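Local coordinates for phosphoribosylaminoimidazole carboxylase (Bombyx mori, PDB 4JA0), which probably catalyses two steps of de novo purine biosynthesis, combining AIR carboxylase and SAICAR synthetase activities in a single chain, at residues Lys92-Ile97 with Ser204-Asp209; Glu69-Ala74 with Ile173-Ile178; Ile97-Val102 with Ala151-Asn156. All blocks are in the same frame, centred on the assembly; numbering follows the deposited sequence.

Interaction 1: residues Lys92-Ile97 with Ser204-Asp209. With SO4 (sulfate ion), chain H.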
# COMPACT_ATOMS: atom_id res chain seq x y z
N LYS A 92 -10.50 56.99 -3.32
CA LYS A 92 -11.05 56.47 -4.57
C LYS A 92 -12.56 56.74 -4.55
O LYS A 92 -13.23 56.45 -3.56
CB LYS A 92 -10.73 54.97 -4.72
N LYS A 93 -13.10 57.29 -5.64
CA LYS A 93 -14.52 57.66 -5.67
C LYS A 93 -15.47 56.45 -5.81
O LYS A 93 -15.29 55.61 -6.70
CB LYS A 93 -14.80 58.67 -6.79
CG LYS A 93 -16.19 59.31 -6.67
CD LYS A 93 -16.53 60.17 -7.87
CE LYS A 93 -15.61 61.37 -7.98
NZ LYS A 93 -16.06 62.32 -9.03
N CYS A 94 -16.47 56.39 -4.92
CA CYS A 94 -17.42 55.28 -4.91
C CYS A 94 -18.78 55.62 -4.26
O CYS A 94 -18.85 56.49 -3.40
CB CYS A 94 -16.79 54.05 -4.24
SG CYS A 94 -16.31 54.28 -2.54
N GLU A 95 -19.84 54.92 -4.67
CA GLU A 95 -21.18 55.20 -4.11
C GLU A 95 -21.43 54.47 -2.81
O GLU A 95 -21.39 53.24 -2.75
CB GLU A 95 -22.30 54.87 -5.11
CG GLU A 95 -22.24 55.65 -6.41
CD GLU A 95 -23.47 55.44 -7.29
OE1 GLU A 95 -24.30 54.57 -6.97
OE2 GLU A 95 -23.59 56.15 -8.32
N MET A 96 -21.73 55.23 -1.77
CA MET A 96 -21.82 54.66 -0.44
C MET A 96 -23.08 53.83 -0.21
O MET A 96 -24.17 54.17 -0.70
CB MET A 96 -21.75 55.78 0.61
CG MET A 96 -20.52 56.64 0.49
SD MET A 96 -19.00 55.72 0.82
CE MET A 96 -19.15 55.37 2.57
N ILE A 97 -22.91 52.72 0.50
CA ILE A 97 -24.04 51.97 1.01
C ILE A 97 -24.43 52.66 2.30
O ILE A 97 -23.61 52.82 3.20
CB ILE A 97 -23.68 50.48 1.36
CG1 ILE A 97 -22.70 49.86 0.35
CG2 ILE A 97 -24.94 49.64 1.50
CD1 ILE A 97 -23.14 49.95 -1.05
N SER A 204 -16.79 46.98 -7.23
CA SER A 204 -16.15 46.37 -6.06
C SER A 204 -16.47 47.10 -4.75
O SER A 204 -16.49 48.33 -4.69
CB SER A 204 -14.63 46.24 -6.27
OG SER A 204 -14.32 45.31 -7.31
N ILE A 205 -16.70 46.34 -3.68
CA ILE A 205 -17.03 46.95 -2.40
C ILE A 205 -15.77 47.34 -1.62
O ILE A 205 -14.94 46.50 -1.28
CB ILE A 205 -17.90 46.00 -1.55
CG1 ILE A 205 -19.22 45.73 -2.26
CG2 ILE A 205 -18.17 46.61 -0.17
CD1 ILE A 205 -20.17 44.87 -1.45
N VAL A 206 -15.64 48.63 -1.32
CA VAL A 206 -14.45 49.10 -0.63
C VAL A 206 -14.81 49.68 0.74
O VAL A 206 -15.91 50.22 0.92
CB VAL A 206 -13.66 50.13 -1.49
CG1 VAL A 206 -13.19 49.50 -2.82
CG2 VAL A 206 -14.50 51.33 -1.78
N LEU A 207 -13.91 49.53 1.71
CA LEU A 207 -14.06 50.18 3.01
C LEU A 207 -13.78 51.65 2.78
O LEU A 207 -12.68 52.01 2.33
CB LEU A 207 -13.08 49.59 4.02
CG LEU A 207 -13.04 50.30 5.36
CD1 LEU A 207 -14.31 50.03 6.13
CD2 LEU A 207 -11.83 49.84 6.15
N ALA A 208 -14.73 52.52 3.10
CA ALA A 208 -14.69 53.81 2.43
C ALA A 208 -14.93 55.08 3.23
O ALA A 208 -14.77 56.18 2.68
CB ALA A 208 -15.64 53.77 1.27
N ASP A 209 -15.30 54.98 4.49
CA ASP A 209 -15.62 56.21 5.22
C ASP A 209 -14.38 56.81 5.88
O ASP A 209 -13.44 57.24 5.21
CB ASP A 209 -16.75 55.99 6.23
CG ASP A 209 -17.30 57.30 6.81
OD1 ASP A 209 -17.98 57.25 7.87
OD2 ASP A 209 -17.04 58.37 6.21
S SO4 H . -14.89 42.69 -3.37
O1 SO4 H . -16.17 43.18 -3.87
O2 SO4 H . -14.22 41.94 -4.43
O3 SO4 H . -14.02 43.79 -2.92
O4 SO4 H . -15.20 41.77 -2.28

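Interaction 2: residues Glu69-Ala74 with Ile173-Ile178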
# COMPACT_ATOMS: atom_id res chain seq x y z
N GLU A 69 -3.82 52.89 6.67
CA GLU A 69 -2.51 52.36 6.31
C GLU A 69 -2.33 50.98 6.93
O GLU A 69 -1.81 50.05 6.29
CB GLU A 69 -1.38 53.29 6.77
N ILE A 70 -2.81 50.82 8.16
CA ILE A 70 -2.69 49.53 8.80
C ILE A 70 -3.56 48.52 8.06
O ILE A 70 -3.13 47.37 7.83
CB ILE A 70 -3.14 49.59 10.26
CG1 ILE A 70 -2.23 50.55 11.05
CG2 ILE A 70 -3.22 48.20 10.88
CD1 ILE A 70 -2.61 50.69 12.51
N LEU A 71 -4.74 48.95 7.62
CA LEU A 71 -5.67 48.01 7.00
C LEU A 71 -5.30 47.66 5.57
O LEU A 71 -5.58 46.55 5.11
CB LEU A 71 -7.11 48.55 7.05
CG LEU A 71 -7.70 48.52 8.47
CD1 LEU A 71 -9.08 49.19 8.51
CD2 LEU A 71 -7.78 47.07 8.95
N LYS A 72 -4.66 48.60 4.88
CA LYS A 72 -4.19 48.35 3.53
C LYS A 72 -3.08 47.32 3.58
O LYS A 72 -2.99 46.41 2.75
CB LYS A 72 -3.66 49.64 2.91
CG LYS A 72 -4.72 50.57 2.36
CD LYS A 72 -4.32 51.12 1.00
CE LYS A 72 -3.95 52.59 1.07
NZ LYS A 72 -3.55 53.10 -0.28
N SER A 73 -2.26 47.43 4.62
CA SER A 73 -1.10 46.58 4.77
C SER A 73 -1.53 45.15 5.13
O SER A 73 -0.78 44.19 4.90
CB SER A 73 -0.16 47.18 5.82
OG SER A 73 1.20 46.86 5.58
N ALA A 74 -2.73 45.00 5.66
CA ALA A 74 -3.27 43.66 5.94
C ALA A 74 -3.85 43.06 4.67
O ALA A 74 -3.95 41.85 4.55
CB ALA A 74 -4.33 43.72 7.03
N ILE A 173 -16.22 42.37 10.80
CA ILE A 173 -15.67 41.64 11.93
C ILE A 173 -14.16 41.57 11.83
O ILE A 173 -13.46 41.74 12.83
CB ILE A 173 -16.24 40.22 12.01
CG1 ILE A 173 -17.75 40.28 12.16
CG2 ILE A 173 -15.61 39.47 13.15
CD1 ILE A 173 -18.43 38.93 12.07
N LEU A 174 -13.65 41.35 10.62
CA LEU A 174 -12.21 41.22 10.38
C LEU A 174 -11.42 42.48 10.71
O LEU A 174 -10.38 42.42 11.37
CB LEU A 174 -11.98 40.82 8.93
CG LEU A 174 -10.55 40.52 8.49
CD1 LEU A 174 -9.91 39.65 9.54
CD2 LEU A 174 -10.58 39.78 7.18
N ILE A 175 -11.94 43.63 10.28
CA ILE A 175 -11.32 44.93 10.52
C ILE A 175 -11.29 45.24 12.01
O ILE A 175 -10.29 45.76 12.53
CB ILE A 175 -12.08 46.04 9.78
CG1 ILE A 175 -11.77 45.94 8.29
CG2 ILE A 175 -11.76 47.43 10.33
CD1 ILE A 175 -12.77 46.69 7.44
N PHE A 176 -12.38 44.92 12.69
CA PHE A 176 -12.42 45.01 14.13
C PHE A 176 -11.33 44.11 14.75
O PHE A 176 -10.59 44.55 15.63
CB PHE A 176 -13.77 44.59 14.66
CG PHE A 176 -13.85 44.62 16.15
CD1 PHE A 176 -14.24 45.77 16.80
CD2 PHE A 176 -13.43 43.53 16.91
CE1 PHE A 176 -14.27 45.80 18.19
CE2 PHE A 176 -13.45 43.55 18.28
CZ PHE A 176 -13.87 44.68 18.92
N GLU A 177 -11.21 42.88 14.29
CA GLU A 177 -10.26 41.95 14.89
C GLU A 177 -8.80 42.41 14.72
O GLU A 177 -8.00 42.34 15.66
CB GLU A 177 -10.46 40.57 14.29
CG GLU A 177 -11.69 39.82 14.82
CD GLU A 177 -12.00 38.57 14.00
OE1 GLU A 177 -11.53 38.50 12.84
OE2 GLU A 177 -12.69 37.66 14.52
N ILE A 178 -8.49 42.94 13.53
CA ILE A 178 -7.17 43.48 13.24
C ILE A 178 -6.81 44.65 14.13
O ILE A 178 -5.74 44.66 14.74
CB ILE A 178 -7.11 43.97 11.78
CG1 ILE A 178 -7.15 42.77 10.83
CG2 ILE A 178 -5.87 44.83 11.54
CD1 ILE A 178 -7.27 43.16 9.41

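Interaction 3: residues Ile97-Val102 with Ala151-Asn156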
# COMPACT_ATOMS: atom_id res chain seq x y z
N ILE A 97 -22.91 52.72 0.50
CA ILE A 97 -24.04 51.97 1.01
C ILE A 97 -24.43 52.66 2.30
O ILE A 97 -23.61 52.82 3.20
CB ILE A 97 -23.68 50.48 1.36
CG1 ILE A 97 -22.70 49.86 0.35
CG2 ILE A 97 -24.94 49.64 1.50
CD1 ILE A 97 -23.14 49.95 -1.05
N PRO A 98 -25.70 53.08 2.40
CA PRO A 98 -26.18 53.81 3.57
C PRO A 98 -26.40 52.91 4.79
O PRO A 98 -27.48 52.96 5.40
CB PRO A 98 -27.52 54.38 3.10
CG PRO A 98 -27.99 53.41 2.07
CD PRO A 98 -26.75 52.90 1.39
N ILE A 99 -25.41 52.10 5.13
CA ILE A 99 -25.46 51.28 6.33
C ILE A 99 -24.25 51.58 7.18
O ILE A 99 -23.12 51.66 6.67
CB ILE A 99 -25.41 49.78 6.02
CG1 ILE A 99 -26.49 49.41 5.00
CG2 ILE A 99 -25.52 48.95 7.30
CD1 ILE A 99 -27.91 49.58 5.54
N GLU A 100 -24.46 51.77 8.48
CA GLU A 100 -23.35 51.76 9.42
C GLU A 100 -23.13 50.32 9.92
O GLU A 100 -24.03 49.71 10.50
CB GLU A 100 -23.61 52.72 10.57
CG GLU A 100 -23.55 54.18 10.17
CD GLU A 100 -23.92 55.11 11.30
OE1 GLU A 100 -24.21 54.60 12.40
OE2 GLU A 100 -23.91 56.35 11.08
N TRP A 101 -21.93 49.80 9.67
CA TRP A 101 -21.58 48.45 10.11
C TRP A 101 -20.84 48.49 11.45
O TRP A 101 -19.73 49.01 11.54
CB TRP A 101 -20.75 47.74 9.03
CG TRP A 101 -21.45 47.69 7.72
CD1 TRP A 101 -21.56 48.71 6.81
CD2 TRP A 101 -22.18 46.58 7.18
NE1 TRP A 101 -22.30 48.28 5.73
CE2 TRP A 101 -22.69 46.98 5.93
CE3 TRP A 101 -22.43 45.29 7.62
CZ2 TRP A 101 -23.45 46.13 5.12
CZ3 TRP A 101 -23.19 44.44 6.82
CH2 TRP A 101 -23.69 44.87 5.58
N VAL A 102 -21.49 47.97 12.49
CA VAL A 102 -21.00 48.10 13.86
C VAL A 102 -20.55 46.75 14.42
O VAL A 102 -21.20 45.74 14.20
CB VAL A 102 -22.09 48.71 14.79
CG1 VAL A 102 -21.63 48.70 16.22
CG2 VAL A 102 -22.43 50.10 14.37
N ALA A 151 -34.36 45.52 0.76
CA ALA A 151 -34.30 46.94 0.40
C ALA A 151 -33.84 47.13 -1.04
O ALA A 151 -34.08 48.18 -1.64
CB ALA A 151 -33.36 47.66 1.33
N LYS A 152 -33.18 46.10 -1.57
CA LYS A 152 -32.67 46.10 -2.93
C LYS A 152 -31.88 47.35 -3.33
O LYS A 152 -32.20 48.00 -4.33
CB LYS A 152 -33.82 45.84 -3.91
CG LYS A 152 -34.23 44.37 -3.98
CD LYS A 152 -35.53 44.18 -4.74
CE LYS A 152 -35.99 42.73 -4.70
NZ LYS A 152 -37.31 42.53 -5.37
N PHE A 153 -30.86 47.68 -2.53
CA PHE A 153 -29.94 48.77 -2.84
C PHE A 153 -29.17 48.44 -4.12
O PHE A 153 -28.87 47.27 -4.40
CB PHE A 153 -28.94 48.98 -1.70
CG PHE A 153 -29.55 49.49 -0.44
CD1 PHE A 153 -29.49 48.75 0.74
CD2 PHE A 153 -30.18 50.73 -0.40
CE1 PHE A 153 -30.06 49.23 1.93
CE2 PHE A 153 -30.74 51.21 0.78
CZ PHE A 153 -30.67 50.46 1.94
N ASN A 154 -28.84 49.46 -4.91
CA ASN A 154 -28.14 49.23 -6.17
C ASN A 154 -27.18 50.39 -6.41
O ASN A 154 -27.60 51.54 -6.56
CB ASN A 154 -29.15 49.08 -7.33
CG ASN A 154 -28.52 48.53 -8.62
OD1 ASN A 154 -27.31 48.62 -8.82
ND2 ASN A 154 -29.35 47.98 -9.51
N TYR A 155 -25.89 50.08 -6.43
CA TYR A 155 -24.86 51.10 -6.57
C TYR A 155 -23.83 50.69 -7.59
O TYR A 155 -23.39 49.54 -7.59
CB TYR A 155 -24.18 51.34 -5.23
CG TYR A 155 -25.13 51.87 -4.20
CD1 TYR A 155 -25.54 53.20 -4.24
CD2 TYR A 155 -25.65 51.05 -3.20
CE1 TYR A 155 -26.42 53.70 -3.32
CE2 TYR A 155 -26.53 51.53 -2.27
CZ TYR A 155 -26.91 52.86 -2.34
OH TYR A 155 -27.80 53.38 -1.42
N ASN A 156 -23.50 51.61 -8.49
CA ASN A 156 -22.50 51.38 -9.53
C ASN A 156 -22.66 50.02 -10.21
O ASN A 156 -21.67 49.36 -10.53
CB ASN A 156 -21.08 51.58 -9.00
CG ASN A 156 -20.60 53.05 -9.10
OD1 ASN A 156 -20.74 53.70 -10.14
ND2 ASN A 156 -20.05 53.57 -8.00

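Interaction 1: residues Lys92-Ile97 with Ser204-Asp209
Cys-94 and Val-206 meet between two short strands of the antiparallel sheet in the SAICAR synthetase region. Both strands pair with strand 188-200: Glu-95 and Ile-97 bond to Val-199 and Phe-197, and Val-206 bonds to Gly-198, the residue between those two. Strands 94-96 and 205-207 are therefore not hydrogen-bonded to each other, and what joins them is side-chain packing. The backbones stay well apart, with 7.7 Å from CA of Met-96 to CA of Ala-208.

Cys-94 points toward the other strand. Its SG sits between its own backbone N and carbonyl carbon (chi1 61°), and from there it touches CG2 of Val-206, likewise placed on its own residue, at 3.5 Å. The same sulphur also lies 3.9 Å from CB of Ala-208, so one atom serves two partners.

Met-96 comes at that methyl by a different route. Its chain is bent at both chi2 and chi3, and SD comes to 3.9 Å from CB of Ala-208. CE follows at 4.1 Å from the same Ala-208 CB. Ala-208 thus has two sulphurs near its single methyl. Further out, CE of Met-96 makes only a loose approach to Asp-209, whose OD1 lies near the like-charged Glu-196.

At the N-terminal end of strand 205-207 a sulfate, probably from the crystallisation liquor, accepts a nearly straight bond from Ile-205 N to its O1 (3.2 Å, 171°).

Interaction 2: residues Glu69-Ala74 with Ile173-Ile178
Leu-71 is the hub of this contact, its CD1 turned to Ile-175 and its CD2 mainly to Ile-178 on the helix facing it. Its CG lies anti to the carbonyl carbon (chi1 -72°), and the fork beyond points across the gap between helix 57-74 and helix 162-183. CD1 touches CG2 of Ile-175 at 3.7 Å, the two side chains meeting at about a right angle. CD2 goes to the next turn of the other helix, where it lies 3.9 Å from CG2 of Ile-178 and nearly as close to that residue's CD1; here the side chains cross obliquely.

Ile-178 in turn spreads over more than one neighbour. Its CD1 reaches CB of Ala-74 at 3.8 Å, so Ile-178 spans a turn of the first helix just as Leu-71 spans one of the second. Leu-71, Ala-74, Ile-175 and Ile-178 form the close-packed part, and all four are buried.

Toward Ile-70 the fit slackens: its CG2 comes only to 4.3 Å from CG2 of Ile-178, and its side chain also touches Leu-261 and Tyr-396. Away from the contact, Lys-72 is exposed to solvent, its NZ making weak hydrogen bonds to the carbonyls of Phe-80 and Val-81. On the other helix, Glu-177 turns to a salt bridge with Arg-403 of helix 396-420.

The segment axes approach to 11.0 Å at an angle of 112°, a wide, steeply crossed pair bridged by aliphatic side chains. Ile-175 also touches Ile-195 of strand 188-200. This is helix-on-helix packing beside an antiparallel sheet, in keeping with the alpha+beta fold of SAICAR synthetases.

Interaction 3: residues Ile97-Val102 with Ala151-Asn156
The hydroxyl oxygen of Tyr-155 abuts the ring of Pro-98, tip to tip. OH lies 3.5 Å from CG of the proline, a packing contact with carbon as the partner; the modelled approach to CD is shorter still and doubtful at this resolution. Tyr-155 CG lies anti to its carbonyl carbon (chi1 -63°), on the side facing Ile-97. Pro-98 sits at the centre of an inverse gamma turn, with a weak bond from Ile-99 N to Ile-97 O (2.7 Å).

Phe-153 receives the same proline differently. CD of Pro-98 lies over one face of the phenyl ring, and CG is 3.8 Å from CE2 of Phe-153, the two side chains sliding past each other in opposite directions. The neighbouring isoleucines add a methyl each. CD1 of Ile-97 comes at a slant to the Tyr-155 ring, 3.5 Å from CD2. CD1 of Ile-99 meets Phe-153 more loosely, 4.2 Å from CE1. With its other branch Ile-99 packs within its own segment, CG2 lying over one face of Trp-101, whose ring stands edge-to-face with Phe-197.

An alanine in place of Tyr-155 would probably open a gap beside the turn, leaving CD1 of Ile-97 without its aromatic neighbour and Pro-98 with Phe-153 as its one remaining ring partner here.

Nearby, ND2 of Asn-156 bonds to the carbonyl of Val-199, tying this segment to the large sheet. The arrangement is a two-stranded hairpin, 154-155 with 158-159, with Tyr-155 and the adjoining Phe-153 packed against the inverse gamma turn that links strands 94-96 and 100-104.

From the N terminus, helix 57-74 supplies the first half of interaction 2, and strands 94-96 and 100-104 then open interactions 1 and 3, which share Ile-97. Interaction 3 closes first, at 151-156, inside the loops of both others. Interaction 2 closes next on helix 162-183, and interaction 1 last at 204-209, so the loops of 1 and 2 cross. Interaction 1 joins two strands of the large sheet, and interaction 3, its centre about 10 Å away, brings the hairpin against the turn between strands 94-96 and 100-104. Interaction 2 meets that sheet through Leu-207, whose CD2 lies 3.5 Å from Ile-175 CD1. Interactions 2 and 3 do not touch.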